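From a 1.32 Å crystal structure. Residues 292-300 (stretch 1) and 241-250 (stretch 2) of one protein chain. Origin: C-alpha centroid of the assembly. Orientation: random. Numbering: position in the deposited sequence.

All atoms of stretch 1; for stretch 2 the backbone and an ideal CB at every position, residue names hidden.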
# COMPACT_ATOMS: atom_id res chain seq x y z
N THR A 292 -7.49 16.68 -14.97
CA THR A 292 -6.97 16.08 -13.75
C THR A 292 -7.18 17.04 -12.59
O THR A 292 -6.88 18.23 -12.71
CB THR A 292 -5.47 15.79 -13.91
OG1 THR A 292 -5.27 14.86 -14.98
CG2 THR A 292 -4.87 15.21 -12.64
N MET A 293 -7.72 16.52 -11.49
CA MET A 293 -7.89 17.33 -10.28
C MET A 293 -7.41 16.57 -9.06
O MET A 293 -7.55 15.35 -8.98
CB MET A 293 -9.35 17.75 -10.08
CG MET A 293 -9.91 18.63 -11.19
SD MET A 293 -11.60 19.14 -10.87
CE MET A 293 -11.38 20.24 -9.47
N LEU A 294 -6.83 17.31 -8.11
CA LEU A 294 -6.43 16.77 -6.81
C LEU A 294 -6.93 17.70 -5.74
O LEU A 294 -6.80 18.92 -5.87
CB LEU A 294 -4.91 16.64 -6.70
CG LEU A 294 -4.17 15.68 -7.63
CD1 LEU A 294 -3.83 16.35 -8.96
CD2 LEU A 294 -2.89 15.19 -6.98
N VAL A 295 -7.51 17.14 -4.68
CA VAL A 295 -7.97 17.94 -3.55
C VAL A 295 -7.41 17.34 -2.27
O VAL A 295 -7.36 16.12 -2.11
CB VAL A 295 -9.51 18.00 -3.48
CG1 VAL A 295 -9.98 18.80 -2.27
CG2 VAL A 295 -10.10 18.61 -4.75
N ALA A 296 -6.96 18.22 -1.37
CA ALA A 296 -6.43 17.84 -0.07
C ALA A 296 -7.39 18.23 1.04
O ALA A 296 -8.02 19.30 0.99
CB ALA A 296 -5.09 18.47 0.15
N TYR A 297 -7.50 17.35 2.03
CA TYR A 297 -8.35 17.56 3.20
C TYR A 297 -7.61 17.24 4.48
O TYR A 297 -6.69 16.42 4.49
CB TYR A 297 -9.55 16.61 3.16
CG TYR A 297 -10.43 16.67 1.94
CD1 TYR A 297 -11.61 17.40 1.96
CD2 TYR A 297 -10.11 15.96 0.78
CE1 TYR A 297 -12.45 17.44 0.85
CE2 TYR A 297 -10.94 15.99 -0.33
CZ TYR A 297 -12.11 16.74 -0.29
OH TYR A 297 -12.93 16.77 -1.39
N ASN A 298 -8.04 17.87 5.57
CA ASN A 298 -7.69 17.41 6.91
C ASN A 298 -8.92 16.88 7.62
O ASN A 298 -10.04 17.33 7.37
CB ASN A 298 -7.06 18.54 7.74
CG ASN A 298 -5.58 18.69 7.46
OD1 ASN A 298 -4.94 17.76 6.99
ND2 ASN A 298 -5.03 19.86 7.78
N PHE A 299 -8.71 15.89 8.48
CA PHE A 299 -9.73 15.49 9.44
C PHE A 299 -9.11 15.59 10.82
O PHE A 299 -8.28 14.77 11.21
CB PHE A 299 -10.27 14.07 9.18
CG PHE A 299 -11.25 13.62 10.22
CD1 PHE A 299 -12.53 14.18 10.28
CD2 PHE A 299 -10.91 12.65 11.15
CE1 PHE A 299 -13.44 13.78 11.26
CE2 PHE A 299 -11.82 12.24 12.13
CZ PHE A 299 -13.08 12.81 12.17
N ARG A 300 -9.47 16.66 11.53
CA ARG A 300 -8.86 17.00 12.80
C ARG A 300 -9.91 17.70 13.65
O ARG A 300 -10.76 18.40 13.11
CB ARG A 300 -7.66 17.93 12.59
CG ARG A 300 -6.51 17.29 11.81
CD ARG A 300 -5.39 18.26 11.48
NE ARG A 300 -4.50 17.67 10.48
CZ ARG A 300 -3.34 18.18 10.10
NH1 ARG A 300 -2.88 19.30 10.67
NH2 ARG A 300 -2.61 17.58 9.17
N UNK A 241 -20.38 6.33 10.50
CA UNK A 241 -20.15 7.61 9.84
C UNK A 241 -19.77 8.67 10.88
O UNK A 241 -20.50 8.88 11.85
CB UNK A 241 -21.39 8.04 9.06
N UNK A 242 -18.63 9.33 10.69
CA UNK A 242 -18.24 10.45 11.55
C UNK A 242 -18.60 11.79 10.92
O UNK A 242 -19.22 12.64 11.56
CB UNK A 242 -16.74 10.40 11.84
N UNK A 243 -18.23 11.97 9.66
CA UNK A 243 -18.54 13.19 8.91
C UNK A 243 -18.64 12.83 7.43
O UNK A 243 -17.86 12.01 6.93
CB UNK A 243 -17.48 14.27 9.14
N UNK A 244 -19.61 13.45 6.76
CA UNK A 244 -19.78 13.33 5.32
C UNK A 244 -19.91 14.72 4.71
O UNK A 244 -20.67 15.55 5.22
CB UNK A 244 -21.00 12.47 4.98
N UNK A 245 -19.14 14.97 3.66
CA UNK A 245 -19.19 16.24 2.92
C UNK A 245 -19.43 15.93 1.45
O UNK A 245 -19.31 14.78 1.05
CB UNK A 245 -17.90 17.05 3.10
N UNK A 246 -19.78 16.93 0.65
CA UNK A 246 -19.80 16.75 -0.80
C UNK A 246 -18.39 16.42 -1.28
O UNK A 246 -17.41 17.00 -0.81
CB UNK A 246 -20.34 18.00 -1.50
N UNK A 247 -18.30 15.45 -2.18
CA UNK A 247 -17.02 15.00 -2.69
C UNK A 247 -16.41 16.01 -3.66
O UNK A 247 -17.08 16.49 -4.57
CB UNK A 247 -17.18 13.64 -3.38
N UNK A 248 -15.14 16.31 -3.44
CA UNK A 248 -14.35 17.02 -4.44
C UNK A 248 -13.08 16.21 -4.69
O UNK A 248 -12.50 15.66 -3.74
CB UNK A 248 -14.02 18.44 -3.99
N UNK A 249 -12.63 16.14 -5.95
CA UNK A 249 -13.16 16.82 -7.15
C UNK A 249 -14.58 16.44 -7.56
O UNK A 249 -14.89 15.26 -7.75
CB UNK A 249 -12.23 16.54 -8.33
N UNK A 250 -15.43 17.46 -7.72
CA UNK A 250 -16.81 17.26 -8.12
C UNK A 250 -16.87 16.81 -9.58
O UNK A 250 -15.97 17.08 -10.37
CB UNK A 250 -17.62 18.54 -7.91

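Stretch 1 is an extended strand whose alternate residues, Met293, Val295, Tyr297 and Phe299, face stretch 2, which runs roughly the opposite way, 164° apart end to end. What it offers is mostly apolar, with one hydroxyl in the middle.

Position 241 lies out of reach of that row, so almost any side chain would do. It is Glu241, whose OE2 accepts a hydrogen bond from OG1 of the residue at 244, 2.6 Å away.

At position 242 the CB points toward stretch 1, with the ideal CB 4.4 Å from Phe299 CZ. An apolar chain of medium length would suit the tip of that ring. It is Leu242, with CD1 4.0 Å from Phe299 CZ.

Position 243 also points toward Phe299, its ideal CB 4.6 Å from CE1. Extended angles of -151/141 favor a beta-branched residue, and one more carbon would close the gap. Val243 does so, with CG1 3.7 Å from Phe299 CE1.

Position 244 is out of reach; many residues would do. It is Thr244, the donor to Glu241.

Position 245 points toward stretch 1, but nothing lies within 5.5 Å of its ideal CB, so the space could admit small or larger residues. Ala245 is too short to contact stretch 1. At 246 the CB points sideways and the choice is loose; Asn246 leads its end away.

Position 247 directs its CB away, leaving the side chain to other surroundings. Phe247 is there, its CD1 5.2 Å from Tyr297 OH.

Position 248 is the polar center. Its carbonyl O accepts a hydrogen bond from Tyr297 OH at 2.6 Å, near the plane of the ring, a contact that any residue's backbone could supply. The ideal CB is tight, 3.3 Å from Tyr297 OH, and 4.0 Å from Val295 CG2, so a chain that extends clear of both seems suitable. It is Glu248, its OE1 hydrogen-bonded elsewhere in the structure.

At position 249 the ideal CB sits 3.6 Å from Met293 CB and 4.7 Å from Val295 CG2, which calls for something compact and apolar. The peptide bond before it is cis and phi is -64°, together a strong hint of proline. Pro249 places CG 3.5 Å from Met293 CB and CD 3.8 Å from Val295 CG2, so its ring bridges two residues of the row.

Position 250 points sideways with nothing near its ideal CB, and many residues would fit. It is Ala250.

Stretch 2 (241-250) ELVTANFEPA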
# COMPACT_ATOMS: atom_id res chain seq x y z
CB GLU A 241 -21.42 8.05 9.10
CG GLU A 241 -21.33 9.43 8.45
CD GLU A 241 -22.69 9.97 8.05
OE1 GLU A 241 -23.67 9.74 8.80
OE2 GLU A 241 -22.79 10.63 7.01
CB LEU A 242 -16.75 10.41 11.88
CG LEU A 242 -16.28 9.26 12.77
CD1 LEU A 242 -14.76 9.23 12.88
CD2 LEU A 242 -16.92 9.35 14.17
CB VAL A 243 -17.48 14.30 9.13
CG1 VAL A 243 -16.09 13.83 8.73
CG2 VAL A 243 -17.84 15.57 8.37
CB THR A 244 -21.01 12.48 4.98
OG1 THR A 244 -20.78 11.14 5.43
CG2 THR A 244 -21.28 12.44 3.49
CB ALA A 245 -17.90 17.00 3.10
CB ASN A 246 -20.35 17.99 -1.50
CG ASN A 246 -21.85 18.15 -1.34
OD1 ASN A 246 -22.34 19.23 -0.99
ND2 ASN A 246 -22.59 17.09 -1.61
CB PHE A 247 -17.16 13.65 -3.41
CG PHE A 247 -15.86 13.10 -3.91
CD1 PHE A 247 -15.08 12.30 -3.08
CD2 PHE A 247 -15.40 13.38 -5.20
CE1 PHE A 247 -13.85 11.79 -3.53
CE2 PHE A 247 -14.19 12.88 -5.64
CZ PHE A 247 -13.41 12.08 -4.81
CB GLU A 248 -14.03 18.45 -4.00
CG GLU A 248 -15.28 19.31 -3.81
CD GLU A 248 -14.99 20.75 -3.47
OE1 GLU A 248 -13.85 21.22 -3.68
OE2 GLU A 248 -15.93 21.42 -3.00
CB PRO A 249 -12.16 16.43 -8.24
CG PRO A 249 -10.92 16.03 -7.50
CD PRO A 249 -11.42 15.36 -6.26
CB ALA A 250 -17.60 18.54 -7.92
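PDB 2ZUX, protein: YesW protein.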